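Long-range contacts in sialidase B (Streptococcus pneumoniae serotype 4, PDB 4XJW), which catalyses the hydrolysis of alpha-(2->3)-, alpha-(2->6)- and alpha-(2->8)-linked terminal sialic acid residues from oligosaccharides, glycoproteins and glycolipids: residues 98-103 with 602-607; 495-500 with 519-524; 545-550 with 574-579; 568-573 with 589-594; 626-631 with 648-653. The protein carries 1 engineered substitution. All blocks are in the same frame, centred on the assembly; numbering follows the deposited sequence.

In the fold
From the N terminus, 98-103 is a hairpin of the lectin-like domain, and interaction 1 closes a loop of nearly 500 residues by joining it to 602-607 on the propeller. Within that span, interaction 2 closes a short loop between 495-500 and 519-524. Interaction 3 follows in series, touching it where Gly523 O faces Gln548 N. Interaction 4 closes the hairpin of strands 569-575 and 584-592 and crosses interaction 3, their segments alternating along the chain; Ile546 packs on Leu572 between them. Interaction 5 joins 626-631 to 648-653 near the C terminus, after interaction 1 closes, yet lies against it through Tyr604 on Leu652, and against interaction 4 through Ile571 on Ile626.

Interaction 1 (98-103 with 602-607); sequences KHKGQA and YHYGID. Engineered in segment 602-607: Gly605 (natural residue Asp).
Tyr604 points its hydroxyl at the turn of the 98-103 hairpin and takes the backbone N-H of Lys100 near the plane of its ring, with N to OH at 2.9 Å and an angle of 154° at the hydrogen. Its CG stands anti to the backbone N (chi1 170°), and the ring carries OH across to the other segment. The His99 side chain passes the tyrosine at a slant, and its ND1 stops 4.1 Å from Tyr604 OH. A single water joins the two: it lies 2.7 Å from His99 ND1, in the plane of the Tyr604 ring beside OH, and donates to Ile606 O. On one face of the imidazole, Lys100 CG sits 3.8 Å above the ring centre. The turn itself is type I', from His99 to Gln102, and ends a hairpin of the N-terminal domain, of the concanavalin-like class; 602-607 runs off the last strand of a propeller sheet, which makes this a domain-domain interface. At its other end Asp607 OD1 accepts from Lys98 N at 2.8 Å, the N-H arriving from above the carboxylate plane, 46° out of it. The second carboxylate oxygen, OD2, is shared by Gly97 N and a salt bridge to Lys632, so that both oxygens are engaged. Leu652 of strand 647-652 packs against His99, Lys100 and Tyr604 together.

Interaction 2 (495-500 with 519-524); sequences IPFKNA and RTTTGK
Phe497 and Ala500 meet threonines 520 to 522 where two loops without regular secondary structure run close, the nearest CA pair being Ala500 and Thr520 at 6.4 Å. The 519-524 loop is folded on itself by two overlapping ST turns: Thr520 OG1 accepts from Thr522 N, and Thr522 OG1 from Lys524 N. Thr520 OG1 also receives the Thr522 hydroxyl and donates to Lys524 O at 2.7 Å, in the carbonyl plane.

Thr520 and Thr522 present carbon to the phenyl ring, their hydroxyls being bonded within the loop. Thr522 CG2 lies in the ring plane at the edge, 3.4 Å from Phe497 CE1, while Thr520 CB comes to Phe497 CZ at 3.4 Å. Thr521 instead presents OG1, 3.4 Å from Phe497 CD1, and sends CG2 to Ala500 CB, 4.1 Å away.

Arg519, a substrate-binding residue by similarity, makes a salt bridge to Glu503 through NH1. The two loops follow propeller strands 489-494 and 513-518, and Tyr542 of strand 541-542 packs on both Phe497 and Thr522.

Interaction 3 (545-550 with 574-579); sequences GIQQTS and TPNSRS
Gln547 is held through its backbone at both ends: its N-H donates to Asn576 OD1 at 2.9 Å, and its O accepts from Ser577 N, also at 2.9 Å. Both donors stand well above the carbonyl plane of their acceptor, and the second bond is bent, with 138° at the hydrogen. Asn576 CA adds a C-H...O contact to the same Gln547 oxygen. The asparagine reaches across because its CG is anti to the backbone N (chi1 -169°). Beyond it, the Gln547 side chain runs beside Arg578 in the same direction, CB to CG at 3.5 Å, with the amide and guanidinium planes nearly perpendicular.

Gln548 NE2 meets Thr574 OG1 at 2.9 Å, the hydroxyl lying in the amide plane; that hydroxyl in turn donates to Pro575 O. Ile546 CG2 touches Thr574 CG2, and Thr549 CG2 lies 3.5 Å from Ser579 C.

Further out, Gln585 OE1 takes Asn576 ND2, which also donates to a water. Thr553 N fixes Gln548 OE1, while Thr549 OG1 accepts from Gly552 N. Ser577 OG closes an ST turn with Ser579 N and also binds Gly580 N. Here an incoming loop meets the end of strand 569-575 beside the sialidase substrate site: the side chain of Gln548 lies about 4 Å from that of Arg519, and that of Pro575 about 5 Å from that of Arg581, both arginines being substrate-binding by similarity.

Interaction 4 (568-573 with 589-594); sequences EAVILS and GLVNKE
A beta hairpin of strands 569-575 and 584-592 brings Ala569 and Val570 against Leu590 and Gly589. Val570 and Gly589 form an antiparallel hydrogen-bonded pair: Val570 N donates to Gly589 O, and Gly589 N returns the bond to Val570 O at 2.8 Å, almost straight at 176°. Ala569 and Leu590 are the non-hydrogen-bonded pair next to it. Their side chains share a face, with Leu590 CD2 4.0 Å from Ala569 CB; on the other face Val570 CG2 lies 4.4 Å from Val591 CG2. Glu568 O extends the ladder by accepting from Val591 N.

At the open end of the hairpin, one water joins Glu568 N to Val591 O. Beside it Lys593 bends at chi2 (-63°) and chi3 (-69°), and its chain crosses that of Glu568 at about a right angle. Lys593 NZ makes a salt bridge to Glu568 OE2 at 3.1 Å, entering from above the carboxylate plane. The other oxygen, OE1, pairs with Lys559, so the carboxylate has two lysine partners, which probably helps to keep it charged. Leu509 of strand 504-510 packs on Val570 and Val591 alike. Two central strands joined in this antiparallel way are the core of a four-stranded propeller blade.

Interaction 5 (626-631 with 648-653); sequences IGVLFE and QYIDLE
Ile626 N donates to Leu652 O at 2.7 Å and 177°, the shortest of six backbone bonds that zip strand 626-631 to strand 647-652. Val628 with Ile650 and Phe630 with Gln648 repeat the antiparallel hydrogen-bonded pairing. Between them, Gly627 faces Asp651 and Leu629 faces Tyr649 as non-hydrogen-bonded pairs.

On the face of Gly627 and Leu629, Tyr649 has its CG anti to the backbone N (chi1 175°), and its ring reaches the neighbouring strand obliquely: CD1 comes to 3.4 Å from Val628 O, and OH to 3.6 Å from Gly627 CA. Leu629 CD1 fits against Tyr649 CB at 3.8 Å and against Gln648 O. On the opposite face Ile650 CG1 touches Val628 CB, also at 3.8 Å, and meets the Phe630 ring at CE1, 4.1 Å away. Val628 CG2 approaches Leu652 CD1.

Several polar ends are held from outside: Gln648 OE1 by Trp96, Asp651 OD1 by His625, and Glu631 by Arg207, a substrate-binding residue by similarity. Phe630 stacks on Tyr613, and Tyr649 meets Trp251 edge to face. Strand 626-631 is the middle of three, flanked by 616-620 and 647-652, and its Leu629 packs on strand 205-213.

Interaction 1 (98-103 with 602-607)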
# COMPACT_ATOMS: atom_id res chain seq x y z
N LYS A 98 -9.00 -9.44 -15.35
CA LYS A 98 -8.19 -9.95 -16.46
C LYS A 98 -6.70 -9.84 -16.14
O LYS A 98 -6.29 -9.00 -15.35
CB LYS A 98 -8.45 -9.16 -17.75
CG LYS A 98 -9.81 -9.39 -18.38
CD LYS A 98 -9.95 -8.66 -19.72
CE LYS A 98 -9.31 -9.44 -20.86
NZ LYS A 98 -9.07 -8.59 -22.06
N HIS A 99 -5.91 -10.69 -16.78
CA HIS A 99 -4.46 -10.70 -16.63
C HIS A 99 -3.89 -11.29 -17.92
O HIS A 99 -4.35 -12.34 -18.37
CB HIS A 99 -4.07 -11.55 -15.41
CG HIS A 99 -2.59 -11.67 -15.18
ND1 HIS A 99 -1.79 -10.59 -14.87
CD2 HIS A 99 -1.78 -12.75 -15.17
CE1 HIS A 99 -0.55 -11.00 -14.70
NE2 HIS A 99 -0.52 -12.31 -14.88
N LYS A 100 -2.94 -10.58 -18.53
CA LYS A 100 -2.29 -11.04 -19.76
C LYS A 100 -3.27 -11.43 -20.86
O LYS A 100 -3.09 -12.44 -21.55
CB LYS A 100 -1.33 -12.19 -19.46
CG LYS A 100 -0.14 -11.78 -18.61
CD LYS A 100 0.72 -12.99 -18.28
CE LYS A 100 1.93 -12.57 -17.47
NZ LYS A 100 2.84 -13.72 -17.20
N GLY A 101 -4.33 -10.64 -20.99
CA GLY A 101 -5.32 -10.82 -22.04
C GLY A 101 -6.31 -11.95 -21.84
O GLY A 101 -7.01 -12.33 -22.78
N GLN A 102 -6.39 -12.48 -20.62
CA GLN A 102 -7.32 -13.58 -20.32
C GLN A 102 -8.08 -13.29 -19.04
O GLN A 102 -7.52 -12.76 -18.09
CB GLN A 102 -6.58 -14.91 -20.17
CG GLN A 102 -5.86 -15.42 -21.42
CD GLN A 102 -5.27 -16.81 -21.23
OE1 GLN A 102 -4.08 -16.96 -20.94
NE2 GLN A 102 -6.10 -17.83 -21.38
N ALA A 103 -9.36 -13.66 -19.01
CA ALA A 103 -10.13 -13.57 -17.77
C ALA A 103 -9.49 -14.41 -16.67
O ALA A 103 -9.07 -15.56 -16.90
CB ALA A 103 -11.57 -14.00 -18.01
N TYR A 602 2.70 1.79 -26.68
CA TYR A 602 1.93 0.65 -26.19
C TYR A 602 1.31 0.95 -24.82
O TYR A 602 1.96 1.53 -23.96
CB TYR A 602 2.83 -0.59 -26.08
CG TYR A 602 3.50 -1.00 -27.37
CD1 TYR A 602 2.79 -1.69 -28.35
CD2 TYR A 602 4.84 -0.73 -27.60
CE1 TYR A 602 3.40 -2.09 -29.52
CE2 TYR A 602 5.46 -1.12 -28.77
CZ TYR A 602 4.73 -1.80 -29.73
OH TYR A 602 5.32 -2.19 -30.90
N HIS A 603 0.05 0.55 -24.64
CA HIS A 603 -0.63 0.65 -23.34
C HIS A 603 -1.10 -0.75 -22.93
O HIS A 603 -1.87 -1.37 -23.67
CB HIS A 603 -1.86 1.56 -23.44
CG HIS A 603 -1.53 3.00 -23.65
ND1 HIS A 603 -1.80 3.97 -22.69
CD2 HIS A 603 -0.98 3.65 -24.70
CE1 HIS A 603 -1.41 5.14 -23.15
NE2 HIS A 603 -0.91 4.98 -24.36
N TYR A 604 -0.65 -1.24 -21.78
CA TYR A 604 -1.12 -2.53 -21.27
C TYR A 604 -2.01 -2.33 -20.05
O TYR A 604 -1.59 -1.74 -19.07
CB TYR A 604 0.05 -3.42 -20.88
CG TYR A 604 -0.38 -4.67 -20.13
CD1 TYR A 604 -0.94 -5.75 -20.81
CD2 TYR A 604 -0.23 -4.76 -18.75
CE1 TYR A 604 -1.34 -6.89 -20.12
CE2 TYR A 604 -0.62 -5.88 -18.07
CZ TYR A 604 -1.18 -6.95 -18.75
OH TYR A 604 -1.58 -8.07 -18.05
N GLY A 605 -3.23 -2.85 -20.11
CA GLY A 605 -4.14 -2.76 -18.97
C GLY A 605 -3.82 -3.85 -17.95
O GLY A 605 -3.91 -5.04 -18.24
N ILE A 606 -3.45 -3.44 -16.74
CA ILE A 606 -3.13 -4.38 -15.66
C ILE A 606 -4.35 -5.23 -15.28
O ILE A 606 -4.25 -6.43 -15.01
CB ILE A 606 -2.61 -3.61 -14.42
CG1 ILE A 606 -1.27 -2.94 -14.73
CG2 ILE A 606 -2.48 -4.54 -13.22
CD1 ILE A 606 -0.10 -3.87 -14.53
N ASP A 607 -5.52 -4.59 -15.26
CA ASP A 607 -6.79 -5.27 -15.01
C ASP A 607 -7.86 -4.30 -15.53
O ASP A 607 -7.53 -3.31 -16.18
CB ASP A 607 -6.95 -5.57 -13.51
CG ASP A 607 -8.00 -6.64 -13.22
OD1 ASP A 607 -8.80 -6.98 -14.13
OD2 ASP A 607 -8.05 -7.14 -12.07
O HOH W 1 -1.89 -7.90 -15.41

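Interaction 2 (495-500 with 519-524)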
# COMPACT_ATOMS: atom_id res chain seq x y z
N ILE A 495 8.45 24.24 -10.15
CA ILE A 495 7.33 23.65 -10.86
C ILE A 495 6.12 24.58 -10.78
O ILE A 495 5.91 25.25 -9.77
CB ILE A 495 6.99 22.21 -10.34
CG1 ILE A 495 6.64 22.22 -8.85
CG2 ILE A 495 8.15 21.25 -10.61
CD1 ILE A 495 6.35 20.83 -8.28
N PRO A 496 5.31 24.62 -11.86
CA PRO A 496 4.20 25.58 -11.93
C PRO A 496 3.07 25.27 -10.94
O PRO A 496 1.90 25.42 -11.28
CB PRO A 496 3.69 25.43 -13.37
CG PRO A 496 4.77 24.69 -14.11
CD PRO A 496 5.44 23.83 -13.09
N PHE A 497 3.43 24.87 -9.72
CA PHE A 497 2.46 24.36 -8.76
C PHE A 497 2.72 24.83 -7.34
O PHE A 497 3.86 24.82 -6.87
CB PHE A 497 2.46 22.82 -8.77
CG PHE A 497 2.16 22.24 -10.12
CD1 PHE A 497 0.87 22.31 -10.63
CD2 PHE A 497 3.16 21.63 -10.87
CE1 PHE A 497 0.59 21.79 -11.88
CE2 PHE A 497 2.88 21.10 -12.12
CZ PHE A 497 1.59 21.19 -12.62
N LYS A 498 1.66 25.26 -6.67
CA LYS A 498 1.72 25.49 -5.24
C LYS A 498 1.15 24.29 -4.50
O LYS A 498 0.08 23.78 -4.86
CB LYS A 498 0.95 26.75 -4.86
CG LYS A 498 1.75 28.02 -4.99
CD LYS A 498 0.93 29.21 -4.55
CE LYS A 498 1.65 30.52 -4.83
NZ LYS A 498 0.75 31.69 -4.63
N ASN A 499 1.87 23.84 -3.49
CA ASN A 499 1.40 22.81 -2.57
C ASN A 499 1.02 21.45 -3.17
O ASN A 499 0.34 20.66 -2.52
CB ASN A 499 0.24 23.35 -1.73
CG ASN A 499 0.61 23.54 -0.28
OD1 ASN A 499 0.88 22.56 0.43
ND2 ASN A 499 0.63 24.79 0.18
N ALA A 500 1.46 21.18 -4.39
CA ALA A 500 1.14 19.91 -5.03
C ALA A 500 1.85 18.74 -4.35
O ALA A 500 2.93 18.90 -3.79
CB ALA A 500 1.49 19.96 -6.50
N ARG A 519 3.78 13.59 -10.68
CA ARG A 519 2.37 13.83 -10.43
C ARG A 519 2.10 15.32 -10.30
O ARG A 519 2.93 16.06 -9.75
CB ARG A 519 2.02 13.11 -9.12
CG ARG A 519 0.64 13.37 -8.55
CD ARG A 519 0.51 12.63 -7.23
NE ARG A 519 -0.68 13.05 -6.50
CZ ARG A 519 -1.03 12.56 -5.32
NH1 ARG A 519 -0.28 11.64 -4.74
NH2 ARG A 519 -2.14 13.00 -4.73
N THR A 520 0.94 15.77 -10.81
CA THR A 520 0.54 17.18 -10.76
C THR A 520 -0.91 17.33 -10.32
O THR A 520 -1.56 16.36 -9.90
CB THR A 520 0.68 17.90 -12.12
OG1 THR A 520 -0.32 17.43 -13.03
CG2 THR A 520 2.07 17.68 -12.71
N THR A 521 -1.44 18.54 -10.47
CA THR A 521 -2.83 18.84 -10.12
C THR A 521 -3.65 19.11 -11.38
O THR A 521 -4.80 19.55 -11.30
CB THR A 521 -2.91 20.05 -9.18
OG1 THR A 521 -2.15 21.13 -9.73
CG2 THR A 521 -2.39 19.70 -7.80
N THR A 522 -3.05 18.86 -12.54
CA THR A 522 -3.63 19.20 -13.83
C THR A 522 -4.38 18.07 -14.52
O THR A 522 -4.99 18.28 -15.57
CB THR A 522 -2.55 19.68 -14.83
OG1 THR A 522 -1.78 18.56 -15.28
CG2 THR A 522 -1.63 20.70 -14.19
N GLY A 523 -4.32 16.86 -13.96
CA GLY A 523 -4.84 15.68 -14.63
C GLY A 523 -3.88 15.06 -15.65
O GLY A 523 -4.26 14.13 -16.36
N LYS A 524 -2.67 15.60 -15.75
CA LYS A 524 -1.65 15.05 -16.64
C LYS A 524 -0.34 14.86 -15.90
O LYS A 524 0.01 15.65 -15.02
CB LYS A 524 -1.43 15.98 -17.84
CG LYS A 524 -2.61 16.05 -18.80
CD LYS A 524 -2.29 16.94 -20.00
CE LYS A 524 -3.49 17.03 -20.94
NZ LYS A 524 -4.54 16.03 -20.58

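Interaction 3 (545-550 with 574-579)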
# COMPACT_ATOMS: atom_id res chain seq x y z
N GLY A 545 -2.01 11.99 -23.45
CA GLY A 545 -2.26 10.60 -23.75
C GLY A 545 -2.44 9.70 -22.54
O GLY A 545 -2.84 8.54 -22.68
N ILE A 546 -2.10 10.21 -21.36
CA ILE A 546 -2.36 9.51 -20.11
C ILE A 546 -3.22 10.42 -19.26
O ILE A 546 -2.90 11.60 -19.13
CB ILE A 546 -1.07 9.17 -19.35
CG1 ILE A 546 -0.17 8.28 -20.20
CG2 ILE A 546 -1.39 8.47 -18.02
CD1 ILE A 546 1.15 7.95 -19.54
N GLN A 547 -4.31 9.90 -18.70
CA GLN A 547 -5.16 10.69 -17.81
C GLN A 547 -4.93 10.35 -16.34
O GLN A 547 -4.81 9.17 -15.98
CB GLN A 547 -6.65 10.46 -18.09
CG GLN A 547 -7.05 10.40 -19.56
CD GLN A 547 -6.47 11.54 -20.36
OE1 GLN A 547 -6.44 12.69 -19.91
NE2 GLN A 547 -5.99 11.23 -21.57
N GLN A 548 -4.89 11.38 -15.50
CA GLN A 548 -5.00 11.20 -14.05
C GLN A 548 -6.14 12.05 -13.54
O GLN A 548 -6.71 12.84 -14.29
CB GLN A 548 -3.70 11.57 -13.34
CG GLN A 548 -2.61 10.50 -13.48
CD GLN A 548 -1.56 10.57 -12.40
OE1 GLN A 548 -1.46 11.55 -11.65
NE2 GLN A 548 -0.74 9.53 -12.32
N THR A 549 -6.48 11.87 -12.27
CA THR A 549 -7.48 12.70 -11.62
C THR A 549 -6.89 14.06 -11.30
O THR A 549 -5.68 14.28 -11.38
CB THR A 549 -7.89 12.10 -10.29
OG1 THR A 549 -6.72 11.94 -9.48
CG2 THR A 549 -8.58 10.74 -10.49
N SER A 550 -7.75 14.98 -10.89
CA SER A 550 -7.31 16.29 -10.44
C SER A 550 -6.27 16.25 -9.33
O SER A 550 -5.37 17.09 -9.29
CB SER A 550 -8.52 17.14 -10.02
OG SER A 550 -9.27 16.50 -9.00
N THR A 574 0.99 3.59 -13.85
CA THR A 574 0.08 4.61 -13.32
C THR A 574 -1.34 4.18 -13.57
O THR A 574 -1.60 3.44 -14.52
CB THR A 574 0.32 5.97 -14.04
OG1 THR A 574 -0.66 6.93 -13.62
CG2 THR A 574 0.24 5.80 -15.55
N PRO A 575 -2.28 4.64 -12.73
CA PRO A 575 -3.68 4.59 -13.16
C PRO A 575 -3.84 5.45 -14.41
O PRO A 575 -3.17 6.48 -14.56
CB PRO A 575 -4.43 5.22 -11.98
CG PRO A 575 -3.40 6.12 -11.32
CD PRO A 575 -2.13 5.29 -11.42
N ASN A 576 -4.72 5.04 -15.31
CA ASN A 576 -5.06 5.89 -16.45
C ASN A 576 -6.55 6.15 -16.40
O ASN A 576 -7.34 5.40 -16.98
CB ASN A 576 -4.68 5.20 -17.77
CG ASN A 576 -4.75 6.14 -18.96
OD1 ASN A 576 -5.34 7.22 -18.89
ND2 ASN A 576 -4.16 5.72 -20.07
N SER A 577 -6.91 7.19 -15.66
CA SER A 577 -8.32 7.49 -15.38
C SER A 577 -8.44 8.94 -14.94
O SER A 577 -7.61 9.41 -14.17
CB SER A 577 -8.86 6.58 -14.27
OG SER A 577 -10.16 6.99 -13.86
N ARG A 578 -9.47 9.64 -15.43
CA ARG A 578 -9.74 11.00 -14.97
C ARG A 578 -10.60 11.00 -13.71
O ARG A 578 -10.81 12.05 -13.10
CB ARG A 578 -10.49 11.80 -16.05
CG ARG A 578 -9.71 12.05 -17.31
CD ARG A 578 -10.55 12.81 -18.32
NE ARG A 578 -9.77 13.83 -19.01
CZ ARG A 578 -10.24 14.58 -20.00
NH1 ARG A 578 -11.49 14.43 -20.42
NH2 ARG A 578 -9.46 15.49 -20.57
N SER A 579 -11.08 9.82 -13.34
CA SER A 579 -12.14 9.67 -12.35
C SER A 579 -11.67 9.21 -10.97
O SER A 579 -12.10 9.75 -9.95
CB SER A 579 -13.20 8.71 -12.89
OG SER A 579 -14.27 8.57 -11.99
O HOH W 2 -4.77 6.98 -22.75
O HOH W 3 -10.43 14.43 -11.40

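Interaction 4 (568-573 with 589-594)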
# COMPACT_ATOMS: atom_id res chain seq x y z
N GLU A 568 15.17 2.55 -27.92
CA GLU A 568 15.32 2.53 -26.47
C GLU A 568 13.96 2.82 -25.87
O GLU A 568 13.17 3.58 -26.43
CB GLU A 568 16.36 3.53 -26.02
CG GLU A 568 17.74 3.24 -26.62
CD GLU A 568 18.79 4.25 -26.22
OE1 GLU A 568 18.60 4.93 -25.19
OE2 GLU A 568 19.81 4.35 -26.93
N ALA A 569 13.71 2.24 -24.70
CA ALA A 569 12.35 2.24 -24.17
C ALA A 569 12.27 2.65 -22.70
O ALA A 569 13.12 2.29 -21.89
CB ALA A 569 11.72 0.88 -24.37
N VAL A 570 11.21 3.40 -22.39
CA VAL A 570 10.86 3.78 -21.03
C VAL A 570 9.51 3.14 -20.71
O VAL A 570 8.65 3.05 -21.59
CB VAL A 570 10.79 5.30 -20.91
CG1 VAL A 570 10.12 5.75 -19.62
CG2 VAL A 570 12.19 5.88 -21.02
N ILE A 571 9.33 2.67 -19.48
CA ILE A 571 8.04 2.12 -19.08
C ILE A 571 7.50 2.88 -17.87
O ILE A 571 8.20 3.07 -16.88
CB ILE A 571 8.11 0.62 -18.79
CG1 ILE A 571 8.72 -0.11 -19.99
CG2 ILE A 571 6.72 0.07 -18.48
CD1 ILE A 571 9.02 -1.57 -19.74
N LEU A 572 6.26 3.35 -17.99
CA LEU A 572 5.58 4.05 -16.90
C LEU A 572 4.48 3.15 -16.32
O LEU A 572 3.83 2.40 -17.05
CB LEU A 572 4.94 5.33 -17.43
CG LEU A 572 5.78 6.43 -18.06
CD1 LEU A 572 4.88 7.64 -18.35
CD2 LEU A 572 6.94 6.85 -17.18
N SER A 573 4.26 3.26 -15.01
CA SER A 573 3.15 2.58 -14.34
C SER A 573 2.30 3.62 -13.62
O SER A 573 2.84 4.42 -12.85
CB SER A 573 3.69 1.57 -13.33
OG SER A 573 2.70 1.17 -12.41
N GLY A 589 7.06 3.61 -23.81
CA GLY A 589 7.44 4.69 -24.71
C GLY A 589 8.78 4.45 -25.36
O GLY A 589 9.72 3.98 -24.71
N LEU A 590 8.89 4.76 -26.65
CA LEU A 590 10.15 4.61 -27.38
C LEU A 590 10.80 5.97 -27.57
O LEU A 590 10.13 6.95 -27.92
CB LEU A 590 9.90 3.95 -28.73
CG LEU A 590 9.08 2.66 -28.72
CD1 LEU A 590 9.03 2.03 -30.10
CD2 LEU A 590 9.64 1.68 -27.70
N VAL A 591 12.11 6.03 -27.34
CA VAL A 591 12.84 7.29 -27.40
C VAL A 591 13.27 7.64 -28.82
O VAL A 591 13.86 6.81 -29.52
CB VAL A 591 14.09 7.27 -26.48
CG1 VAL A 591 14.83 8.59 -26.56
CG2 VAL A 591 13.68 6.98 -25.04
N ASN A 592 12.95 8.86 -29.23
CA ASN A 592 13.44 9.43 -30.47
C ASN A 592 14.83 10.02 -30.20
O ASN A 592 14.95 11.03 -29.50
CB ASN A 592 12.48 10.51 -30.96
CG ASN A 592 12.82 11.03 -32.35
OD1 ASN A 592 13.93 10.84 -32.84
ND2 ASN A 592 11.87 11.71 -32.98
N LYS A 593 15.87 9.39 -30.75
CA LYS A 593 17.24 9.81 -30.48
C LYS A 593 17.57 11.21 -30.99
O LYS A 593 18.57 11.81 -30.61
CB LYS A 593 18.23 8.80 -31.05
CG LYS A 593 18.07 7.39 -30.50
CD LYS A 593 18.34 7.33 -29.00
CE LYS A 593 19.81 7.56 -28.68
NZ LYS A 593 20.10 7.39 -27.22
N GLU A 594 16.70 11.74 -31.85
CA GLU A 594 16.84 13.08 -32.40
C GLU A 594 16.86 14.13 -31.30
O GLU A 594 17.75 14.99 -31.26
CB GLU A 594 15.65 13.36 -33.32
CG GLU A 594 15.87 14.34 -34.45
CD GLU A 594 14.57 14.66 -35.18
OE1 GLU A 594 13.50 14.56 -34.54
OE2 GLU A 594 14.62 15.00 -36.38
O HOH W 4 15.84 5.00 -29.34

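Interaction 5 (626-631 with 648-653)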
# COMPACT_ATOMS: atom_id res chain seq x y z
N ILE A 626 9.34 -7.93 -16.19
CA ILE A 626 9.00 -6.75 -15.42
C ILE A 626 8.23 -7.18 -14.19
O ILE A 626 7.25 -7.93 -14.29
CB ILE A 626 8.11 -5.81 -16.24
CG1 ILE A 626 8.78 -5.41 -17.56
CG2 ILE A 626 7.76 -4.58 -15.41
CD1 ILE A 626 10.09 -4.65 -17.42
N GLY A 627 8.69 -6.76 -13.02
CA GLY A 627 7.93 -6.98 -11.79
C GLY A 627 7.18 -5.72 -11.41
O GLY A 627 7.72 -4.61 -11.52
N VAL A 628 5.92 -5.89 -10.99
CA VAL A 628 5.06 -4.77 -10.59
C VAL A 628 4.50 -5.10 -9.20
O VAL A 628 3.90 -6.15 -9.01
CB VAL A 628 3.91 -4.54 -11.59
CG1 VAL A 628 3.14 -3.28 -11.22
CG2 VAL A 628 4.42 -4.43 -13.02
N LEU A 629 4.76 -4.23 -8.24
CA LEU A 629 4.17 -4.33 -6.91
C LEU A 629 3.29 -3.09 -6.75
O LEU A 629 3.78 -1.97 -6.82
CB LEU A 629 5.26 -4.36 -5.84
CG LEU A 629 4.79 -4.50 -4.40
CD1 LEU A 629 4.09 -5.84 -4.21
CD2 LEU A 629 5.97 -4.36 -3.45
N PHE A 630 2.00 -3.30 -6.56
CA PHE A 630 1.08 -2.17 -6.62
C PHE A 630 -0.09 -2.28 -5.67
O PHE A 630 -0.48 -3.39 -5.26
CB PHE A 630 0.57 -2.00 -8.05
CG PHE A 630 -0.32 -3.12 -8.52
CD1 PHE A 630 0.22 -4.31 -9.00
CD2 PHE A 630 -1.71 -2.99 -8.47
CE1 PHE A 630 -0.60 -5.36 -9.43
CE2 PHE A 630 -2.53 -4.03 -8.90
CZ PHE A 630 -1.98 -5.21 -9.38
N GLU A 631 -0.67 -1.12 -5.35
CA GLU A 631 -1.87 -1.05 -4.55
C GLU A 631 -3.07 -1.36 -5.43
O GLU A 631 -3.48 -0.52 -6.24
CB GLU A 631 -1.98 0.35 -3.94
CG GLU A 631 -0.89 0.66 -2.89
CD GLU A 631 -0.90 2.10 -2.42
OE1 GLU A 631 -1.53 2.97 -3.07
OE2 GLU A 631 -0.29 2.36 -1.35
N GLN A 648 -0.12 -6.08 -4.06
CA GLN A 648 0.11 -7.36 -4.74
C GLN A 648 1.19 -7.25 -5.80
O GLN A 648 1.44 -6.17 -6.34
CB GLN A 648 -1.20 -7.82 -5.37
CG GLN A 648 -2.30 -8.05 -4.35
CD GLN A 648 -3.62 -8.48 -4.95
OE1 GLN A 648 -3.77 -8.57 -6.17
NE2 GLN A 648 -4.59 -8.76 -4.08
N TYR A 649 1.83 -8.38 -6.08
CA TYR A 649 2.97 -8.45 -7.00
C TYR A 649 2.63 -9.32 -8.22
O TYR A 649 2.13 -10.45 -8.07
CB TYR A 649 4.18 -9.05 -6.28
CG TYR A 649 5.39 -9.27 -7.18
CD1 TYR A 649 6.22 -8.22 -7.52
CD2 TYR A 649 5.68 -10.54 -7.71
CE1 TYR A 649 7.32 -8.40 -8.35
CE2 TYR A 649 6.79 -10.73 -8.55
CZ TYR A 649 7.60 -9.65 -8.86
OH TYR A 649 8.69 -9.80 -9.69
N ILE A 650 2.92 -8.81 -9.41
CA ILE A 650 2.78 -9.60 -10.63
C ILE A 650 4.07 -9.58 -11.45
O ILE A 650 4.89 -8.67 -11.31
CB ILE A 650 1.60 -9.12 -11.50
CG1 ILE A 650 1.79 -7.66 -11.91
CG2 ILE A 650 0.26 -9.32 -10.77
CD1 ILE A 650 0.80 -7.17 -12.95
N ASP A 651 4.21 -10.57 -12.33
CA ASP A 651 5.34 -10.68 -13.24
C ASP A 651 4.82 -10.57 -14.67
O ASP A 651 3.90 -11.29 -15.06
CB ASP A 651 6.02 -12.05 -13.03
CG ASP A 651 7.20 -12.27 -13.96
OD1 ASP A 651 6.98 -12.62 -15.15
OD2 ASP A 651 8.35 -12.12 -13.50
N LEU A 652 5.40 -9.66 -15.45
CA LEU A 652 5.00 -9.48 -16.84
C LEU A 652 6.20 -9.60 -17.77
O LEU A 652 7.35 -9.34 -17.38
CB LEU A 652 4.34 -8.12 -17.04
CG LEU A 652 3.01 -7.92 -16.31
CD1 LEU A 652 2.60 -6.45 -16.33
CD2 LEU A 652 1.94 -8.79 -16.93
N GLU A 653 5.94 -10.01 -19.01
CA GLU A 653 6.95 -10.03 -20.06
C GLU A 653 6.67 -8.93 -21.08
O GLU A 653 5.53 -8.50 -21.23
CB GLU A 653 6.97 -11.39 -20.75
CG GLU A 653 7.35 -12.53 -19.82
CD GLU A 653 7.48 -13.85 -20.55
OE1 GLU A 653 8.54 -14.08 -21.16
OE2 GLU A 653 6.52 -14.64 -20.50